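Long-range contacts in glycosyl transferases group 1 family protein (Francisella tularensis subsp. tularensis, PDB 5I45), which probably transfers sugar units as a GT-B glycosyltransferase of the GT4 family, and is represented here by its C-terminal Rossmann-like domain: residues I114-S119 with A137-K142; F47-I52 with K162-I167; A133-V138 with I184-Y189; G33-I38 with R110-V115. All blocks are in the same frame, centred on the assembly; numbering follows the deposited sequence. Where two conformers were deposited one is given.

Contact 1 of 4, residues I114-S119 with A137-K142; sequences IVVCAS and AVIATK
Strands 114-117 and 137-140 are adjacent parallel strands in the central sheet of this Rossmann-like domain. They are the two strands of a beta-alpha-beta unit whose connecting helix is 126-133. Their axes run 4.7 Å apart at closest approach, and their N-to-C directions differ by 20°.

Four backbone hydrogen bonds join them in the parallel ladder. Val-115 gives its N to Ala-137 O and offers its O to Ile-139 N. Cys-117 does the same one step on, with its N on Ile-139 O at 2.8 Å and its O taken by Thr-141 N. All four N-H groups point nearly straight at their acceptors (159° or more), and the donors lie nearly along the C=O axes. The CA hydrogens of Ile-114, Val-138, Val-116 and Ala-140 add weaker contacts to the same carbonyls.

The apolar side chains sort onto two faces. On the face of Ile-114, Val-116 and Ile-139, the two isoleucines cross obliquely, and Ile-114 CG2 meets Ile-139 CD1 at 4.0 Å. Helix 164-176 covers them through Leu-171. On the other face, Cys-117 SG touches Val-138 CG1 at 4.1 Å, and Cys-117 CB lies against Ala-140 CB at 4.0 Å. Helix 126-133 packs over this side.

At the C-terminal end of the pairing, a side-chain bond links Thr-141 to Ser-119. Thr-141 OG1 sits between its own backbone N and carbonyl carbon (chi1 55°). There it accepts from Gly-144 N. It also donates to Ser-119 O at 2.7 Å, in the carbonyl plane and on a lone pair.

Contact 2 of 4, residues F47-I52 with K162-I167; sequences FIEAAI and KSSQQI
Ala-50 is at the centre of this contact. Its methyl group faces the start of helix 164-176. Ala-50 CB lies 3.4 Å from Ser-164 O and 3.6 Å from Ile-167 CG2. The small side chain lets the backbones come close, with the CA atoms of Ala-50 and Ser-164 only 4.9 Å apart. Ile-167 presents CG2 because that branch is anti to its backbone N. Its other branch reaches back to the Phe-47 backbone, where Ile-167 CD1 is 4.3 Å from Phe-47 N.

Next to Ala-50, Glu-49 meets Ser-164 through their CB atoms, 3.7 Å apart. Their polar ends are joined by a water, not directly. The water donates to Glu-49 OE1 at 2.9 Å and lies 2.7 Å from Ser-164 OG. Glu-49 reaches it with CG anti to its carbonyl carbon and the chain extended beyond. Ser-164 OG sits between its own N and carbonyl carbon (chi1 65°).

The two helices lie on the same side of the parallel sheet of this Rossmann-like domain. Helix 44-57 follows strand 30-35, and helix 164-176 follows strand 157-158.

Further out, Ser-163 is the N-cap of helix 164-176. Its OG accepts from Gln-166 N at 3.1 Å, a capping bond at the first turn, the turn that carries Ser-164 and leads to Ile-167. Gln-166 OE1 in turn accepts from Glu-160 N. On the other helix, Phe-47 and Ala-51 pack on Ala-63 of strand 61-66. Glu-49 OE2 has a weak, long ion pair with Lys-83 of helix 74-86.

Contact 3 of 4, residues A133-V138 with I184-Y189; sequences ASKCAV and IAQNGY
The segment 133-138 leaves helix 126-133, turns, and enters strand 137-140, while 184-189 is a stretch of helix 178-195. The turn is a Schellman motif. Lys-135 is its C-prime residue, with positive phi (63°), and Cys-136 N and Lys-135 N bond back to Ala-131 O and Met-132 O. Helix 178-195 thus packs against the link from helix 126-133 to strand 137-140, the second strand of a Rossmann-like beta-alpha-beta unit. The backbones come closest at Ala-137 and Ala-185, 4.3 Å between CA atoms. Beside this point a water donates to both Cys-136 O and Ala-185 O.

Ala-185 CB fits against the turn, 3.4 Å from Lys-135 O and 4.2 Å from Ala-137 CB.

Lys-135 lies along the helix surface beside Gln-186, its chain bent at chi3 (-69°). Its CE sits over one face of the Tyr-189 ring, 4.0 Å from the centroid, in a CH-pi contact. NZ is 4.8 Å from that centroid and adds a cation-pi interaction. At the ring edge, in plane, Ala-133 O is 3.4 Å from Tyr-189 CD2. Gln-186 NE2 is held by Asp-190, and Lys-135 NZ donates to Gln-186 OE1 at 3.0 Å, on a lone pair.

Contact 4 of 4, residues G33-I38 with R110-V115; sequences GIFGRI and RALDIV
The Phe-35 ring is the flat group of this contact. Its CE1 corner points at the other segment. Val-115 CG2 stands at the ring edge, near its plane, 4.1 Å from Phe-35 CE1. Leu-112 CD1 comes in obliquely, 3.6 Å from the same Phe-35 CE1 and 3.7 Å from Phe-35 CZ. The ring is also stacked with Tyr-109.

Leu-112 and Phe-35 reach toward each other, tip to tip. Each has CG anti to its carbonyl carbon, at chi1 -64° and -71°. Val-115 instead crosses the phenylalanine at about a right angle. Its CG1 is anti to the backbone N and lies 4.1 Å from Phe-35 CD1, so both valine methyls touch the ring.

Gly-33 forms the backbone part. It pairs with Val-115 in a parallel bridge. Gly-33 N donates to Ile-114 O at 3.0 Å, in the carbonyl plane. Val-115 CA approaches Gly-33 O at 3.3 Å. Gly-33 has no side chain, and Leu-112 CD1 packs directly on Gly-33 CA at 3.9 Å.

These strands are the first and fourth in the chain order of the Rossmann-like sheet, and they are neighbours at its middle. Gly-33 O continues the ladder to Val-116. Strand 61-66 flanks strand 30-35 on its other side, where Ile-34 makes backbone hydrogen bonds with Val-64 and Ile-66. Helix 104-111 covers the ring through Ile-105 and Trp-108, and helix 164-176 packs on Ile-114 from the opposite sheet face.

Overall arrangement
Contacts 1 and 4 are sheet pairings that share strand 114-117, with centres about 9 Å apart. Together they order strands 30-35, 114-117 and 137-140 across the middle of the sheet. Contact 3 brings helix 178-195 against the turn before strand 137-140 and that strand's first residues. Contact 2 lies on the sheet face of Ile-114 and Ile-139. There Phe-47 packs on Val-116 and Ile-34, and Ile-167 on Val-116. Contacts 2 and 3 do not touch, with centres about 21 Å apart. Along the chain, contact 1 nests within the loop closed by contact 2, and contact 4 closes before contact 3 opens. All four thus build one Rossmann-like domain, consistent with the C-terminal half of a GT-B enzyme.

Contact 1 of 4, residues I114-S119 with A137-K142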
loop_
_atom_site.group_PDB
_atom_site.type_symbol
_atom_site.label_atom_id
_atom_site.label_comp_id
_atom_site.label_asym_id
_atom_site.label_seq_id
_atom_site.Cartn_x
_atom_site.Cartn_y
_atom_site.Cartn_z
ATOM N N ILE A 114 1.175 -5.765 1.720
ATOM C CA ILE A 114 -0.050 -4.972 1.933
ATOM C C ILE A 114 0.090 -3.686 1.177
ATOM O O ILE A 114 1.177 -3.086 1.196
ATOM C CB ILE A 114 -0.254 -4.685 3.433
ATOM C CG1 ILE A 114 -0.326 -5.980 4.251
ATOM C CG2 ILE A 114 -1.453 -3.769 3.649
ATOM C CD1 ILE A 114 -0.294 -5.797 5.759
ATOM N N VAL A 115 -0.984 -3.231 0.557
ATOM C CA VAL A 115 -1.046 -1.923 -0.093
ATOM C C VAL A 115 -2.216 -1.157 0.483
ATOM O O VAL A 115 -3.305 -1.709 0.660
ATOM C CB VAL A 115 -1.144 -2.027 -1.630
ATOM C CG1 VAL A 115 -1.378 -0.655 -2.261
ATOM C CG2 VAL A 115 0.132 -2.614 -2.176
ATOM N N VAL A 116 -1.960 0.121 0.809
ATOM C CA VAL A 116 -3.002 1.017 1.283
ATOM C C VAL A 116 -3.347 2.030 0.220
ATOM O O VAL A 116 -2.466 2.643 -0.331
ATOM C CB VAL A 116 -2.588 1.730 2.587
ATOM C CG1 VAL A 116 -3.688 2.639 3.072
ATOM C CG2 VAL A 116 -2.253 0.698 3.663
ATOM N N CYS A 117 -4.648 2.190 -0.050
ATOM C CA CYS A 117 -5.152 3.176 -1.009
ATOM C C CYS A 117 -6.019 4.099 -0.167
ATOM O O CYS A 117 -7.161 3.796 0.090
ATOM C CB CYS A 117 -5.922 2.427 -2.142
ATOM S SG CYS A 117 -4.980 1.080 -2.956
ATOM N N ALA A 118 -5.445 5.218 0.276
ATOM C CA ALA A 118 -6.040 6.080 1.305
ATOM C C ALA A 118 -6.678 7.364 0.768
ATOM O O ALA A 118 -7.006 8.256 1.543
ATOM C CB ALA A 118 -4.950 6.444 2.310
ATOM N N SER A 119 -6.865 7.456 -0.535
ATOM C CA SER A 119 -7.343 8.709 -1.120
ATOM C C SER A 119 -8.677 9.151 -0.553
ATOM O O SER A 119 -9.568 8.356 -0.335
ATOM C CB SER A 119 -7.479 8.560 -2.605
ATOM O OG SER A 119 -7.863 9.787 -3.195
ATOM N N ALA A 137 -2.481 -7.728 -0.240
ATOM C CA ALA A 137 -3.726 -7.486 0.501
ATOM C C ALA A 137 -3.984 -5.989 0.484
ATOM O O ALA A 137 -3.057 -5.234 0.793
ATOM C CB ALA A 137 -3.583 -7.995 1.912
ATOM N N VAL A 138 -5.197 -5.547 0.180
ATOM C CA VAL A 138 -5.496 -4.124 0.063
ATOM C C VAL A 138 -6.422 -3.620 1.154
ATOM O O VAL A 138 -7.470 -4.229 1.497
ATOM C CB VAL A 138 -6.130 -3.828 -1.316
ATOM C CG1 VAL A 138 -6.604 -2.382 -1.441
ATOM C CG2 VAL A 138 -5.130 -4.112 -2.410
ATOM N N ILE A 139 -6.010 -2.458 1.681
ATOM C CA ILE A 139 -6.827 -1.650 2.580
ATOM C C ILE A 139 -7.108 -0.368 1.813
ATOM O O ILE A 139 -6.197 0.285 1.360
ATOM C CB ILE A 139 -6.064 -1.310 3.866
ATOM C CG1 ILE A 139 -5.728 -2.572 4.656
ATOM C CG2 ILE A 139 -6.911 -0.350 4.718
ATOM C CD1 ILE A 139 -4.646 -2.352 5.697
ATOM N N ALA A 140 -8.373 -0.013 1.655
ATOM C CA ALA A 140 -8.736 1.135 0.848
ATOM C C ALA A 140 -9.896 1.913 1.398
ATOM O O ALA A 140 -10.756 1.384 2.087
ATOM C CB ALA A 140 -9.140 0.641 -0.561
ATOM N N THR A 141 -9.919 3.203 1.062
ATOM C CA THR A 141 -11.122 4.017 1.219
ATOM C C THR A 141 -12.071 3.716 0.025
ATOM O O THR A 141 -11.693 3.076 -0.939
ATOM C CB THR A 141 -10.756 5.491 1.150
ATOM O OG1 THR A 141 -10.061 5.716 -0.079
ATOM C CG2 THR A 141 -9.881 5.901 2.317
ATOM N N LYS A 142 -13.267 4.278 0.082
ATOM C CA LYS A 142 -14.248 4.190 -1.031
ATOM C C LYS A 142 -13.590 4.675 -2.337
ATOM O O LYS A 142 -13.650 3.999 -3.381
ATOM C CB LYS A 142 -15.463 5.050 -0.702
ATOM C CG LYS A 142 -16.561 5.038 -1.758
ATOM C CD LYS A 142 -17.807 5.782 -1.293
ATOM C CE LYS A 142 -18.523 5.036 -0.180
ATOM N NZ LYS A 142 -19.939 5.451 -0.031
#

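Contact 2 of 4, residues F47-I52 with K162-I167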
loop_
_atom_site.group_PDB
_atom_site.type_symbol
_atom_site.label_atom_id
_atom_site.label_comp_id
_atom_site.label_asym_id
_atom_site.label_seq_id
_atom_site.Cartn_x
_atom_site.Cartn_y
_atom_site.Cartn_z
ATOM N N PHE A 47 -1.875 7.494 6.154
ATOM C CA PHE A 47 -0.990 6.344 6.007
ATOM C C PHE A 47 0.208 6.434 6.943
ATOM O O PHE A 47 0.510 5.473 7.652
ATOM C CB PHE A 47 -0.491 6.249 4.585
ATOM C CG PHE A 47 0.472 5.116 4.339
ATOM C CD1 PHE A 47 0.023 3.817 4.076
ATOM C CD2 PHE A 47 1.828 5.340 4.369
ATOM C CE1 PHE A 47 0.919 2.807 3.826
ATOM C CE2 PHE A 47 2.729 4.326 4.136
ATOM C CZ PHE A 47 2.271 3.055 3.860
ATOM N N ILE A 48 0.886 7.575 6.952
ATOM C CA ILE A 48 2.049 7.741 7.819
ATOM C C ILE A 48 1.663 7.616 9.300
ATOM O O ILE A 48 2.367 6.940 10.072
ATOM C CB ILE A 48 2.756 9.087 7.523
ATOM C CG1 ILE A 48 3.416 9.018 6.109
ATOM C CG2 ILE A 48 3.773 9.437 8.604
ATOM C CD1 ILE A 48 4.545 8.047 5.974
ATOM N N GLU A 49 0.572 8.252 9.692
ATOM C CA GLU A 49 0.129 8.175 11.082
ATOM C C GLU A 49 -0.224 6.732 11.449
ATOM O O GLU A 49 0.152 6.237 12.523
ATOM C CB GLU A 49 -1.035 9.138 11.333
ATOM C CG GLU A 49 -0.568 10.592 11.323
ATOM C CD GLU A 49 -1.690 11.600 11.337
ATOM O OE1 GLU A 49 -2.834 11.227 11.043
ATOM O OE2 GLU A 49 -1.412 12.774 11.616
ATOM N N ALA A 50 -0.875 6.014 10.535
ATOM C CA ALA A 50 -1.203 4.598 10.785
ATOM C C ALA A 50 0.077 3.757 10.915
ATOM O O ALA A 50 0.152 2.865 11.760
ATOM C CB ALA A 50 -2.079 4.038 9.681
ATOM N N ALA A 51 1.047 4.036 10.054
ATOM C CA ALA A 51 2.297 3.301 10.074
ATOM C C ALA A 51 3.052 3.558 11.358
ATOM O O ALA A 51 3.676 2.656 11.902
ATOM C CB ALA A 51 3.162 3.648 8.861
ATOM N N ILE A 52 2.994 4.785 11.867
ATOM C CA ILE A 52 3.685 5.122 13.109
ATOM C C ILE A 52 3.093 4.331 14.285
ATOM O O ILE A 52 3.839 3.811 15.114
ATOM C CB ILE A 52 3.660 6.646 13.351
ATOM C CG1 ILE A 52 4.630 7.323 12.378
ATOM C CG2 ILE A 52 3.993 6.991 14.793
ATOM C CD1 ILE A 52 4.511 8.823 12.375
ATOM N N LYS A 162 -9.791 9.809 5.953
ATOM C CA LYS A 162 -9.353 10.687 7.045
ATOM C C LYS A 162 -9.340 9.996 8.401
ATOM O O LYS A 162 -9.575 10.630 9.427
ATOM C CB LYS A 162 -10.192 11.965 7.067
ATOM C CG LYS A 162 -10.224 12.667 5.718
ATOM C CD LYS A 162 -10.978 13.980 5.753
ATOM C CE LYS A 162 -11.155 14.577 4.368
ATOM N NZ LYS A 162 -11.475 16.021 4.367
ATOM N N SER A 163 -9.076 8.687 8.420
ATOM C CA SER A 163 -9.018 7.912 9.683
ATOM C C SER A 163 -7.814 6.996 9.818
ATOM O O SER A 163 -7.909 5.768 9.594
ATOM C CB SER A 163 -10.238 7.054 9.889
ATOM O OG SER A 163 -9.997 6.222 11.037
ATOM N N SER A 164 -6.726 7.592 10.262
ATOM C CA SER A 164 -5.500 6.864 10.449
ATOM C C SER A 164 -5.668 5.629 11.338
ATOM O O SER A 164 -5.101 4.586 11.052
ATOM C CB SER A 164 -4.415 7.766 11.025
ATOM O OG SER A 164 -4.739 8.204 12.336
ATOM N N GLN A 165 -6.407 5.744 12.441
ATOM C CA GLN A 165 -6.555 4.592 13.335
ATOM C C GLN A 165 -7.280 3.430 12.658
ATOM O O GLN A 165 -6.966 2.284 12.939
ATOM C CB GLN A 165 -7.233 4.963 14.662
ATOM C CG GLN A 165 -7.055 3.910 15.755
ATOM C CD GLN A 165 -5.595 3.614 16.030
ATOM O OE1 GLN A 165 -4.791 4.527 16.170
ATOM N NE2 GLN A 165 -5.239 2.325 16.047
ATOM N N GLN A 166 -8.252 3.709 11.782
ATOM C CA GLN A 166 -8.924 2.616 11.086
ATOM C C GLN A 166 -7.922 1.872 10.181
ATOM O O GLN A 166 -7.945 0.650 10.100
ATOM C CB GLN A 166 -10.126 3.095 10.285
ATOM C CG GLN A 166 -11.308 3.452 11.140
ATOM C CD GLN A 166 -12.477 3.936 10.327
ATOM O OE1 GLN A 166 -12.642 3.531 9.163
ATOM N NE2 GLN A 166 -13.304 4.788 10.926
ATOM N N ILE A 167 -7.047 2.607 9.504
ATOM C CA ILE A 167 -6.001 1.963 8.695
ATOM C C ILE A 167 -5.085 1.122 9.605
ATOM O O ILE A 167 -4.794 -0.032 9.299
ATOM C CB ILE A 167 -5.189 2.994 7.905
ATOM C CG1 ILE A 167 -6.057 3.747 6.878
ATOM C CG2 ILE A 167 -4.027 2.293 7.191
ATOM C CD1 ILE A 167 -5.368 4.937 6.251
HETATM O O HOH W 1 -4.721 10.795 13.147
#

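Contact 3 of 4, residues A133-V138 with I184-Y189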
loop_
_atom_site.group_PDB
_atom_site.type_symbol
_atom_site.label_atom_id
_atom_site.label_comp_id
_atom_site.label_asym_id
_atom_site.label_seq_id
_atom_site.Cartn_x
_atom_site.Cartn_y
_atom_site.Cartn_z
ATOM N N ALA A 133 -4.090 -7.574 -8.367
ATOM C CA ALA A 133 -3.533 -8.408 -9.445
ATOM C C ALA A 133 -2.159 -8.960 -9.063
ATOM O O ALA A 133 -1.752 -10.003 -9.592
ATOM C CB ALA A 133 -3.472 -7.615 -10.740
ATOM N N SER A 134 -1.477 -8.262 -8.164
ATOM C CA SER A 134 -0.175 -8.702 -7.710
ATOM C C SER A 134 -0.245 -9.535 -6.438
ATOM O O SER A 134 0.782 -9.885 -5.887
ATOM C CB SER A 134 0.725 -7.493 -7.471
ATOM O OG SER A 134 0.734 -6.611 -8.589
ATOM N N LYS A 135 -1.459 -9.843 -5.984
ATOM C CA LYS A 135 -1.698 -10.604 -4.782
ATOM C C LYS A 135 -1.196 -9.915 -3.504
ATOM O O LYS A 135 -0.775 -10.542 -2.543
ATOM C CB LYS A 135 -1.211 -12.059 -4.924
ATOM C CG LYS A 135 -2.142 -13.073 -4.284
ATOM C CD LYS A 135 -1.736 -14.517 -4.513
ATOM C CE LYS A 135 -1.888 -15.017 -5.947
ATOM N NZ LYS A 135 -1.588 -16.472 -6.012
ATOM N N CYS A 136 -1.313 -8.600 -3.511
ATOM C CA CYS A 136 -1.129 -7.784 -2.286
ATOM C C CYS A 136 -2.472 -7.722 -1.570
ATOM O O CYS A 136 -3.521 -7.645 -2.216
ATOM C CB CYS A 136 -0.722 -6.357 -2.625
ATOM S SG CYS A 136 0.700 -6.185 -3.669
ATOM N N ALA A 137 -2.481 -7.728 -0.240
ATOM C CA ALA A 137 -3.726 -7.486 0.501
ATOM C C ALA A 137 -3.984 -5.989 0.484
ATOM O O ALA A 137 -3.057 -5.234 0.793
ATOM C CB ALA A 137 -3.583 -7.995 1.912
ATOM N N VAL A 138 -5.197 -5.547 0.180
ATOM C CA VAL A 138 -5.496 -4.124 0.063
ATOM C C VAL A 138 -6.422 -3.620 1.154
ATOM O O VAL A 138 -7.470 -4.229 1.497
ATOM C CB VAL A 138 -6.130 -3.828 -1.316
ATOM C CG1 VAL A 138 -6.604 -2.382 -1.441
ATOM C CG2 VAL A 138 -5.130 -4.112 -2.410
ATOM N N ILE A 184 -7.271 -13.211 2.083
ATOM C CA ILE A 184 -7.810 -11.950 1.579
ATOM C C ILE A 184 -7.132 -11.581 0.260
ATOM O O ILE A 184 -7.794 -11.269 -0.709
ATOM C CB ILE A 184 -7.583 -10.827 2.619
ATOM C CG1 ILE A 184 -8.480 -11.048 3.838
ATOM C CG2 ILE A 184 -7.770 -9.435 2.018
ATOM C CD1 ILE A 184 -9.935 -10.827 3.634
ATOM N N ALA A 185 -5.804 -11.690 0.254
ATOM C CA ALA A 185 -5.019 -11.340 -0.941
ATOM C C ALA A 185 -5.354 -12.236 -2.143
ATOM O O ALA A 185 -5.523 -11.753 -3.248
ATOM C CB ALA A 185 -3.529 -11.356 -0.646
ATOM N N GLN A 186 -5.429 -13.538 -1.895
ATOM C CA GLN A 186 -5.813 -14.484 -2.925
ATOM C C GLN A 186 -7.219 -14.195 -3.437
ATOM O O GLN A 186 -7.462 -14.249 -4.648
ATOM C CB GLN A 186 -5.693 -15.887 -2.389
ATOM C CG GLN A 186 -6.020 -16.961 -3.411
ATOM C CD GLN A 186 -4.970 -17.096 -4.492
ATOM O OE1 GLN A 186 -3.791 -17.277 -4.199
ATOM N NE2 GLN A 186 -5.375 -17.014 -5.748
ATOM N N ASN A 187 -8.160 -13.909 -2.543
ATOM C CA ASN A 187 -9.504 -13.610 -2.981
ATOM C C ASN A 187 -9.529 -12.358 -3.873
ATOM O O ASN A 187 -10.243 -12.320 -4.862
ATOM C CB ASN A 187 -10.425 -13.393 -1.788
ATOM C CG ASN A 187 -10.698 -14.656 -0.988
ATOM O OD1 ASN A 187 -11.152 -14.582 0.172
ATOM N ND2 ASN A 187 -10.467 -15.814 -1.577
ATOM N N GLY A 188 -8.758 -11.331 -3.505
ATOM C CA GLY A 188 -8.669 -10.119 -4.337
ATOM C C GLY A 188 -8.095 -10.422 -5.723
ATOM O O GLY A 188 -8.590 -9.950 -6.735
ATOM N N TYR A 189 -7.040 -11.235 -5.721
ATOM C CA TYR A 189 -6.434 -11.687 -6.978
ATOM C C TYR A 189 -7.460 -12.439 -7.858
ATOM O O TYR A 189 -7.570 -12.150 -9.053
ATOM C CB TYR A 189 -5.224 -12.578 -6.661
ATOM C CG TYR A 189 -4.655 -13.229 -7.873
ATOM C CD1 TYR A 189 -5.143 -14.459 -8.334
ATOM C CD2 TYR A 189 -3.669 -12.591 -8.622
ATOM C CE1 TYR A 189 -4.657 -15.030 -9.480
ATOM C CE2 TYR A 189 -3.161 -13.159 -9.756
ATOM C CZ TYR A 189 -3.686 -14.383 -10.209
ATOM O OH TYR A 189 -3.222 -14.961 -11.359
HETATM O O HOH W 2 -5.703 -8.956 -3.305
#

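Contact 4 of 4, residues G33-I38 with R110-V115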
loop_
_atom_site.group_PDB
_atom_site.type_symbol
_atom_site.label_atom_id
_atom_site.label_comp_id
_atom_site.label_asym_id
_atom_site.label_seq_id
_atom_site.Cartn_x
_atom_site.Cartn_y
_atom_site.Cartn_z
ATOM N N GLY A 33 2.903 -0.663 1.354
ATOM C CA GLY A 33 3.130 0.477 0.503
ATOM C C GLY A 33 1.904 1.318 0.226
ATOM O O GLY A 33 0.751 0.851 0.315
ATOM N N ILE A 34 2.177 2.571 -0.141
ATOM C CA ILE A 34 1.194 3.492 -0.660
ATOM C C ILE A 34 1.786 4.120 -1.929
ATOM O O ILE A 34 2.933 4.550 -1.933
ATOM C CB ILE A 34 0.725 4.561 0.365
ATOM C CG1 ILE A 34 -0.422 5.390 -0.234
ATOM C CG2 ILE A 34 1.851 5.448 0.840
ATOM C CD1 ILE A 34 -1.202 6.197 0.777
ATOM N N PHE A 35 0.997 4.126 -2.987
ATOM C CA PHE A 35 1.438 4.570 -4.302
ATOM C C PHE A 35 0.810 5.874 -4.707
ATOM O O PHE A 35 -0.371 6.093 -4.461
ATOM C CB PHE A 35 1.055 3.496 -5.348
ATOM C CG PHE A 35 1.865 2.259 -5.245
ATOM C CD1 PHE A 35 1.591 1.318 -4.274
ATOM C CD2 PHE A 35 2.924 2.028 -6.132
ATOM C CE1 PHE A 35 2.339 0.151 -4.207
ATOM C CE2 PHE A 35 3.676 0.876 -6.044
ATOM C CZ PHE A 35 3.398 -0.054 -5.076
ATOM N N GLY A 36 1.567 6.691 -5.403
ATOM C CA GLY A 36 1.048 7.883 -6.004
ATOM C C GLY A 36 1.567 9.141 -5.387
ATOM O O GLY A 36 2.445 9.145 -4.528
ATOM N N ARG A 37 1.009 10.240 -5.847
ATOM C CA ARG A 37 1.450 11.533 -5.417
ATOM C C ARG A 37 1.311 11.712 -3.904
ATOM O O ARG A 37 0.367 11.218 -3.288
ATOM C CB ARG A 37 0.616 12.552 -6.185
ATOM C CG ARG A 37 0.915 13.977 -5.911
ATOM C CD ARG A 37 0.104 14.847 -6.846
ATOM N NE ARG A 37 0.150 16.226 -6.390
ATOM C CZ ARG A 37 -0.267 17.292 -7.063
ATOM N NH1 ARG A 37 -0.743 17.196 -8.296
ATOM N NH2 ARG A 37 -0.162 18.483 -6.493
ATOM N N ILE A 38 2.281 12.395 -3.316
ATOM C CA ILE A 38 2.279 12.694 -1.885
ATOM C C ILE A 38 1.556 14.024 -1.728
ATOM O O ILE A 38 2.072 15.091 -2.098
ATOM C CB ILE A 38 3.706 12.800 -1.326
ATOM C CG1 ILE A 38 4.411 11.454 -1.449
ATOM C CG2 ILE A 38 3.702 13.300 0.115
ATOM C CD1 ILE A 38 5.890 11.509 -1.169
ATOM N N ARG A 110 5.056 -6.289 -6.447
ATOM C CA ARG A 110 5.544 -7.664 -6.245
ATOM C C ARG A 110 6.348 -7.868 -4.971
ATOM O O ARG A 110 6.521 -8.995 -4.517
ATOM C CB ARG A 110 6.364 -8.114 -7.461
ATOM C CG ARG A 110 5.494 -8.515 -8.616
ATOM C CD ARG A 110 6.270 -9.177 -9.741
ATOM N NE ARG A 110 6.920 -8.226 -10.640
ATOM C CZ ARG A 110 6.306 -7.584 -11.634
ATOM N NH1 ARG A 110 4.984 -7.744 -11.851
ATOM N NH2 ARG A 110 7.015 -6.758 -12.410
ATOM N N ALA A 111 6.853 -6.783 -4.398
ATOM C CA ALA A 111 7.642 -6.835 -3.178
ATOM C C ALA A 111 6.810 -6.611 -1.916
ATOM O O ALA A 111 7.324 -6.831 -0.819
ATOM C CB ALA A 111 8.765 -5.811 -3.234
ATOM N N LEU A 112 5.546 -6.182 -2.067
ATOM C CA LEU A 112 4.741 -5.764 -0.910
ATOM C C LEU A 112 3.673 -6.753 -0.488
ATOM O O LEU A 112 2.978 -7.324 -1.327
ATOM C CB LEU A 112 4.037 -4.435 -1.252
ATOM C CG LEU A 112 4.984 -3.266 -1.484
ATOM C CD1 LEU A 112 4.238 -2.117 -2.141
ATOM C CD2 LEU A 112 5.712 -2.843 -0.224
ATOM N N ASP A 113 3.530 -6.975 0.822
ATOM C CA ASP A 113 2.450 -7.792 1.342
ATOM C C ASP A 113 1.120 -7.066 1.415
ATOM O O ASP A 113 0.093 -7.679 1.249
ATOM C CB ASP A 113 2.791 -8.368 2.715
ATOM C CG ASP A 113 3.599 -9.628 2.614
ATOM O OD1 ASP A 113 4.798 -9.576 2.314
ATOM O OD2 ASP A 113 2.991 -10.711 2.779
ATOM N N ILE A 114 1.175 -5.765 1.720
ATOM C CA ILE A 114 -0.050 -4.972 1.933
ATOM C C ILE A 114 0.090 -3.686 1.177
ATOM O O ILE A 114 1.177 -3.086 1.196
ATOM C CB ILE A 114 -0.254 -4.685 3.433
ATOM C CG1 ILE A 114 -0.326 -5.980 4.251
ATOM C CG2 ILE A 114 -1.453 -3.769 3.649
ATOM C CD1 ILE A 114 -0.294 -5.797 5.759
ATOM N N VAL A 115 -0.984 -3.231 0.557
ATOM C CA VAL A 115 -1.046 -1.923 -0.093
ATOM C C VAL A 115 -2.216 -1.157 0.483
ATOM O O VAL A 115 -3.305 -1.709 0.660
ATOM C CB VAL A 115 -1.144 -2.027 -1.630
ATOM C CG1 VAL A 115 -1.378 -0.655 -2.261
ATOM C CG2 VAL A 115 0.132 -2.614 -2.176
#